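Local atomic coordinates of galactose mutarotase related enzyme (PDB entry 3DCD), a protein that is of unknown function in detail but probably binds a carbohydrate and may act as an isomerase of the aldose 1-epimerase kind. Residues S166-I172 against R184-D190; D158-H164 against K215-D221. One frame throughout, in Å; residues are numbered along the deposited sequence.

Interaction 1: residues S166-I172 against R184-D190; sequences SVTRVRI and RSLAPTD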
loop_
_atom_site.group_PDB
_atom_site.type_symbol
_atom_site.label_atom_id
_atom_site.label_comp_id
_atom_site.label_asym_id
_atom_site.label_seq_id
_atom_site.Cartn_x
_atom_site.Cartn_y
_atom_site.Cartn_z
ATOM N N SER A 166 -15.498 3.379 -14.108
ATOM C CA SER A 166 -15.587 4.833 -14.021
ATOM C C SER A 166 -16.894 5.190 -13.349
ATOM O O SER A 166 -17.908 5.452 -14.020
ATOM C CB SER A 166 -15.544 5.474 -15.412
ATOM O OG SER A 166 -14.239 5.362 -15.982
ATOM N N VAL A 167 -16.871 5.193 -12.024
ATOM C CA VAL A 167 -18.052 5.540 -11.251
ATOM C C VAL A 167 -17.639 6.473 -10.146
ATOM O O VAL A 167 -16.496 6.403 -9.668
ATOM C CB VAL A 167 -18.760 4.309 -10.661
ATOM C CG1 VAL A 167 -19.302 3.413 -11.798
ATOM C CG2 VAL A 167 -17.843 3.512 -9.723
ATOM N N THR A 168 -18.562 7.348 -9.744
ATOM C CA THR A 168 -18.339 8.220 -8.602
ATOM C C THR A 168 -18.299 7.364 -7.333
ATOM O O THR A 168 -19.113 6.440 -7.163
ATOM C CB THR A 168 -19.435 9.300 -8.548
ATOM O OG1 THR A 168 -19.262 10.176 -9.674
ATOM C CG2 THR A 168 -19.266 10.154 -7.328
ATOM N N ARG A 169 -17.335 7.650 -6.461
ATOM C CA ARG A 169 -17.105 6.876 -5.259
ATOM C C ARG A 169 -17.049 7.783 -4.038
ATOM O O ARG A 169 -16.716 8.970 -4.144
ATOM C CB ARG A 169 -15.776 6.102 -5.365
ATOM C CG ARG A 169 -15.779 4.914 -6.333
ATOM C CD ARG A 169 -14.329 4.450 -6.567
ATOM N NE ARG A 169 -14.206 3.285 -7.455
ATOM C CZ ARG A 169 -14.094 3.336 -8.781
ATOM N NH1 ARG A 169 -14.140 4.496 -9.435
ATOM N NH2 ARG A 169 -13.947 2.206 -9.468
ATOM N N VAL A 170 -17.333 7.219 -2.868
ATOM C CA VAL A 170 -17.330 8.013 -1.640
ATOM C C VAL A 170 -15.885 8.253 -1.218
ATOM O O VAL A 170 -15.103 7.300 -1.129
ATOM C CB VAL A 170 -18.089 7.303 -0.504
ATOM C CG1 VAL A 170 -18.030 8.123 0.783
ATOM C CG2 VAL A 170 -19.551 7.061 -0.911
ATOM N N ARG A 171 -15.526 9.520 -1.009
ATOM C CA ARG A 171 -14.223 9.861 -0.420
ATOM C C ARG A 171 -14.390 10.032 1.080
ATOM O O ARG A 171 -15.355 10.667 1.532
ATOM C CB ARG A 171 -13.687 11.183 -0.988
ATOM C CG ARG A 171 -12.300 11.571 -0.436
ATOM C CD ARG A 171 -11.971 13.021 -0.737
ATOM N NE ARG A 171 -10.913 13.527 0.150
ATOM C CZ ARG A 171 -10.340 14.714 -0.002
ATOM N NH1 ARG A 171 -10.726 15.511 -0.994
ATOM N NH2 ARG A 171 -9.383 15.102 0.821
ATOM N N ILE A 172 -13.443 9.497 1.848
ATOM C CA ILE A 172 -13.410 9.718 3.288
ATOM C C ILE A 172 -12.291 10.695 3.602
ATOM O O ILE A 172 -11.115 10.316 3.520
ATOM C CB ILE A 172 -13.166 8.416 4.079
ATOM C CG1 ILE A 172 -14.106 7.291 3.591
ATOM C CG2 ILE A 172 -13.307 8.682 5.622
ATOM C CD1 ILE A 172 -13.788 5.902 4.169
ATOM N N ARG A 184 -17.762 12.460 4.691
ATOM C CA ARG A 184 -17.731 11.561 3.533
ATOM C C ARG A 184 -18.633 12.156 2.463
ATOM O O ARG A 184 -19.704 12.710 2.780
ATOM C CB ARG A 184 -18.251 10.186 3.909
ATOM C CG ARG A 184 -17.214 9.292 4.569
ATOM C CD ARG A 184 -17.878 8.087 5.218
ATOM N NE ARG A 184 -18.438 7.134 4.253
ATOM C CZ ARG A 184 -19.743 6.876 4.097
ATOM N NH1 ARG A 184 -20.660 7.507 4.836
ATOM N NH2 ARG A 184 -20.132 5.982 3.198
ATOM N N SER A 185 -18.202 12.083 1.207
ATOM C CA SER A 185 -18.980 12.660 0.108
ATOM C C SER A 185 -18.656 11.912 -1.169
ATOM O O SER A 185 -17.560 11.361 -1.284
ATOM C CB SER A 185 -18.664 14.148 -0.056
ATOM O OG SER A 185 -17.330 14.342 -0.511
ATOM N N LEU A 186 -19.591 11.898 -2.128
ATOM C CA LEU A 186 -19.322 11.299 -3.441
ATOM C C LEU A 186 -18.324 12.151 -4.207
ATOM O O LEU A 186 -18.497 13.381 -4.321
ATOM C CB LEU A 186 -20.615 11.126 -4.263
ATOM C CG LEU A 186 -21.469 9.889 -3.921
ATOM C CD1 LEU A 186 -22.848 9.963 -4.573
ATOM C CD2 LEU A 186 -20.801 8.577 -4.334
ATOM N N ALA A 187 -17.291 11.505 -4.736
ATOM C CA ALA A 187 -16.188 12.210 -5.403
ATOM C C ALA A 187 -16.148 11.909 -6.907
ATOM O O ALA A 187 -16.582 10.834 -7.324
ATOM C CB ALA A 187 -14.852 11.825 -4.751
ATOM N N PRO A 188 -15.587 12.834 -7.720
ATOM C CA PRO A 188 -15.640 12.673 -9.185
ATOM C C PRO A 188 -14.620 11.663 -9.735
ATOM O O PRO A 188 -13.804 12.005 -10.615
ATOM C CB PRO A 188 -15.383 14.091 -9.710
ATOM C CG PRO A 188 -14.528 14.746 -8.624
ATOM C CD PRO A 188 -14.915 14.089 -7.316
ATOM N N THR A 189 -14.705 10.421 -9.248
ATOM C CA THR A 189 -13.800 9.359 -9.653
ATOM C C THR A 189 -14.326 8.647 -10.894
ATOM O O THR A 189 -13.820 7.583 -11.274
ATOM C CB THR A 189 -13.560 8.344 -8.533
ATOM O OG1 THR A 189 -14.807 7.853 -8.046
ATOM C CG2 THR A 189 -12.790 8.980 -7.386
ATOM N N ASP A 190 -15.334 9.235 -11.534
ATOM C CA ASP A 190 -15.812 8.677 -12.803
ATOM C C ASP A 190 -15.073 9.265 -13.997
ATOM O O ASP A 190 -15.424 8.984 -15.146
ATOM C CB ASP A 190 -17.331 8.840 -12.962
ATOM C CG ASP A 190 -17.785 10.274 -12.900
ATOM O OD1 ASP A 190 -17.074 11.131 -12.336
ATOM O OD2 ASP A 190 -18.897 10.534 -13.406
#
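A short antiparallel beta pairing on the periphery of the galactose mutarotase-like fold joins strand 185-187 to strand 169-175, whose other side is held by strand 205-208 through backbone bonds of V170 to E208 and I172 to I206. Across the pair, R171 and S185 bond reciprocally, R171 N to S185 O at 2.8 Å and S185 N to R171 O at 3.2 Å. R169 and A187 form the next pair: A187 N reaches R169 O at 2.7 Å, whereas the return bond from R169 N to A187 O is weak at 3.4 Å. Between them V170 and L186 make a non-hydrogen-bonded pair, their CA atoms 4.2 Å apart. Apolar contact is modest: V170 CG2 lies 3.9 Å from L186 CD2 on one face, and on the other R171 CB is 4.0 Å from A187 CB. R184 NE lies 3.6 Å from V170 CG1 and forms a salt bridge with E208, while R169 NH2 donates to the P165 carbonyl. Strand 185-187 is an edge of its small sheet, and at its end the chain bends through an inverse gamma turn centred on P188. Closing this turn, T189 OG1 donates to V167 O at 2.8 Å.

Interaction 2: residues D158-H164 against K215-D221; sequences DFYFDMH and KVSLRTD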
loop_
_atom_site.group_PDB
_atom_site.type_symbol
_atom_site.label_atom_id
_atom_site.label_comp_id
_atom_site.label_asym_id
_atom_site.label_seq_id
_atom_site.Cartn_x
_atom_site.Cartn_y
_atom_site.Cartn_z
ATOM N N ASP A 158 1.226 17.049 -15.471
ATOM C CA ASP A 158 0.927 16.311 -16.711
ATOM C C ASP A 158 0.472 14.889 -16.405
ATOM O O ASP A 158 0.096 14.167 -17.331
ATOM C CB ASP A 158 2.139 16.228 -17.642
ATOM C CG ASP A 158 2.645 17.581 -18.080
ATOM O OD1 ASP A 158 1.820 18.506 -18.313
ATOM O OD2 ASP A 158 3.877 17.692 -18.242
ATOM N N PHE A 159 0.525 14.494 -15.125
ATOM C CA PHE A 159 0.125 13.152 -14.720
ATOM C C PHE A 159 -1.237 13.157 -14.076
ATOM O O PHE A 159 -1.709 14.183 -13.578
ATOM C CB PHE A 159 1.165 12.525 -13.773
ATOM C CG PHE A 159 2.492 12.304 -14.432
ATOM C CD1 PHE A 159 3.418 13.351 -14.529
ATOM C CD2 PHE A 159 2.811 11.067 -14.988
ATOM C CE1 PHE A 159 4.643 13.174 -15.170
ATOM C CE2 PHE A 159 4.046 10.886 -15.639
ATOM C CZ PHE A 159 4.954 11.933 -15.719
ATOM N N TYR A 160 -1.877 12.001 -14.081
ATOM C CA TYR A 160 -3.196 11.895 -13.492
ATOM C C TYR A 160 -3.434 10.454 -13.105
ATOM O O TYR A 160 -2.713 9.558 -13.560
ATOM C CB TYR A 160 -4.268 12.379 -14.487
ATOM C CG TYR A 160 -4.319 11.622 -15.804
ATOM C CD1 TYR A 160 -3.612 12.070 -16.921
ATOM C CD2 TYR A 160 -5.112 10.475 -15.938
ATOM C CE1 TYR A 160 -3.677 11.369 -18.157
ATOM C CE2 TYR A 160 -5.186 9.772 -17.163
ATOM C CZ TYR A 160 -4.467 10.218 -18.254
ATOM O OH TYR A 160 -4.560 9.516 -19.446
ATOM N N PHE A 161 -4.442 10.245 -12.266
ATOM C CA PHE A 161 -4.957 8.895 -12.027
ATOM C C PHE A 161 -6.399 8.777 -12.486
ATOM O O PHE A 161 -7.157 9.758 -12.518
ATOM C CB PHE A 161 -4.734 8.397 -10.584
ATOM C CG PHE A 161 -5.537 9.127 -9.527
ATOM C CD1 PHE A 161 -6.747 8.614 -9.082
ATOM C CD2 PHE A 161 -5.064 10.319 -8.967
ATOM C CE1 PHE A 161 -7.484 9.261 -8.102
ATOM C CE2 PHE A 161 -5.797 10.989 -7.991
ATOM C CZ PHE A 161 -7.013 10.455 -7.557
ATOM N N ASP A 162 -6.732 7.568 -12.904
ATOM C CA ASP A 162 -8.011 7.260 -13.468
ATOM C C ASP A 162 -8.458 5.931 -12.882
ATOM O O ASP A 162 -7.725 4.953 -12.908
ATOM C CB ASP A 162 -7.890 7.148 -14.986
ATOM C CG ASP A 162 -9.202 7.358 -15.683
ATOM O OD1 ASP A 162 -10.166 7.842 -15.042
ATOM O OD2 ASP A 162 -9.282 7.043 -16.885
HETATM N N MSE A 163 -9.665 5.895 -12.351
HETATM C CA MSE A 163 -10.143 4.677 -11.727
HETATM C C MSE A 163 -11.166 3.968 -12.600
HETATM O O MSE A 163 -12.045 4.600 -13.196
HETATM C CB MSE A 163 -10.704 4.993 -10.353
HETATM C CG MSE A 163 -9.720 5.763 -9.506
HETATM SE SE MSE A 163 -10.388 6.053 -7.702
HETATM C CE MSE A 163 -10.622 4.208 -7.247
ATOM N N HIS A 164 -11.019 2.654 -12.710
ATOM C CA HIS A 164 -11.982 1.834 -13.425
ATOM C C HIS A 164 -12.556 0.804 -12.441
ATOM O O HIS A 164 -11.828 0.313 -11.588
ATOM C CB HIS A 164 -11.303 1.167 -14.622
ATOM C CG HIS A 164 -10.678 2.145 -15.576
ATOM N ND1 HIS A 164 -9.379 2.599 -15.440
ATOM C CD2 HIS A 164 -11.185 2.775 -16.663
ATOM C CE1 HIS A 164 -9.109 3.453 -16.410
ATOM N NE2 HIS A 164 -10.188 3.577 -17.167
ATOM N N LYS A 215 -9.443 -0.853 -10.668
ATOM C CA LYS A 215 -8.093 -0.610 -11.141
ATOM C C LYS A 215 -7.837 0.881 -11.105
ATOM O O LYS A 215 -8.666 1.668 -11.555
ATOM C CB LYS A 215 -7.914 -1.138 -12.565
ATOM C CG LYS A 215 -8.396 -2.569 -12.716
ATOM C CD LYS A 215 -8.719 -2.944 -14.174
ATOM C CE LYS A 215 -10.060 -2.358 -14.724
ATOM N NZ LYS A 215 -11.322 -3.059 -14.272
ATOM N N VAL A 216 -6.687 1.265 -10.584
ATOM C CA VAL A 216 -6.281 2.663 -10.584
ATOM C C VAL A 216 -5.130 2.806 -11.601
ATOM O O VAL A 216 -4.119 2.110 -11.475
ATOM C CB VAL A 216 -5.818 3.124 -9.175
ATOM C CG1 VAL A 216 -5.455 4.621 -9.187
ATOM C CG2 VAL A 216 -6.906 2.823 -8.100
ATOM N N SER A 217 -5.295 3.677 -12.603
ATOM C CA SER A 217 -4.258 3.867 -13.625
ATOM C C SER A 217 -3.580 5.192 -13.411
ATOM O O SER A 217 -4.240 6.229 -13.364
ATOM C CB SER A 217 -4.834 3.907 -15.053
ATOM O OG SER A 217 -5.461 2.696 -15.395
ATOM N N LEU A 218 -2.265 5.147 -13.339
ATOM C CA LEU A 218 -1.453 6.338 -13.293
ATOM C C LEU A 218 -0.780 6.535 -14.654
ATOM O O LEU A 218 -0.047 5.663 -15.129
ATOM C CB LEU A 218 -0.445 6.203 -12.156
ATOM C CG LEU A 218 0.710 7.188 -12.127
ATOM C CD1 LEU A 218 0.185 8.566 -11.738
ATOM C CD2 LEU A 218 1.720 6.646 -11.104
ATOM N N ARG A 219 -1.089 7.669 -15.286
ATOM C CA ARG A 219 -0.709 7.943 -16.669
ATOM C C ARG A 219 -0.346 9.410 -16.911
ATOM O O ARG A 219 -0.479 10.250 -16.022
ATOM C CB ARG A 219 -1.881 7.594 -17.590
ATOM C CG ARG A 219 -2.056 6.095 -17.771
ATOM C CD ARG A 219 -3.499 5.716 -17.907
ATOM N NE ARG A 219 -4.035 6.186 -19.169
ATOM C CZ ARG A 219 -3.886 5.559 -20.329
ATOM N NH1 ARG A 219 -3.206 4.414 -20.389
ATOM N NH2 ARG A 219 -4.423 6.078 -21.436
ATOM N N THR A 220 0.123 9.677 -18.123
ATOM C CA THR A 220 0.321 11.017 -18.635
ATOM C C THR A 220 0.030 10.984 -20.125
ATOM O O THR A 220 0.360 10.006 -20.812
ATOM C CB THR A 220 1.748 11.547 -18.380
ATOM O OG1 THR A 220 1.884 12.835 -18.998
ATOM C CG2 THR A 220 2.841 10.598 -18.951
ATOM N N ASP A 221 -0.577 12.035 -20.654
ATOM C CA ASP A 221 -0.775 12.042 -22.086
ATOM C C ASP A 221 0.454 12.561 -22.836
ATOM O O ASP A 221 0.420 12.716 -24.049
ATOM C CB ASP A 221 -2.054 12.769 -22.443
ATOM C CG ASP A 221 -3.307 12.031 -21.930
ATOM O OD1 ASP A 221 -3.252 10.798 -21.614
ATOM O OD2 ASP A 221 -4.353 12.694 -21.840
HETATM O O HOH W 1 -1.378 14.419 -19.356
#
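This is a regular antiparallel strand pair near one end of the large beta-sheet of the galactose mutarotase-like beta-sandwich, strand 159-164 lying between 214-220 and the short edge strand 193-194. Three reciprocal backbone pairs, Y160 with R219, D162 with S217 and H164 with K215, join the strands through six hydrogen bonds of 2.8 to 3.0 Å. The two faces differ in character. F161, M163, V216 and L218 point into the buried side, where strands 205-208 and 249-256 cover them; F161 CB meets V216 CG1 at 4.1 Å. On the same face T220 CB sits over the ring of F159, a CH-pi contact 3.9 Å from the centroid. The opposite face carries Y160, whose ring receives R219 CB off-centre and whose OH donates to D221 OD1 at 2.8 Å. At the F159 end, T220 OG1 donates to D158 O at 2.8 Å, and a water bridges the same carbonyl, 2.5 Å from D158 O, to D221 N at 2.8 Å.

Overall arrangement
The two contacts illustrate how one pairing rule serves different places in a beta fold. Interaction 2 lies within the large sheet and has one buried, apolar and aromatic face; interaction 1 belongs to a small peripheral sheet farther from the chain's centre, where more residues are exposed and little apolar contact supports the backbone. They share no strand, yet 159-164 leads into 169-175, and interaction 1 is nested inside the loop that interaction 2 closes. With centres about 15 Å apart, they touch where R169 and T189 pack on M163 and H164, T189 CG2 lying 3.8 Å from SE of selenomethionine M163. Strand 205-208 bonds to the backbone of V170 and I172 and packs against F161 and M163.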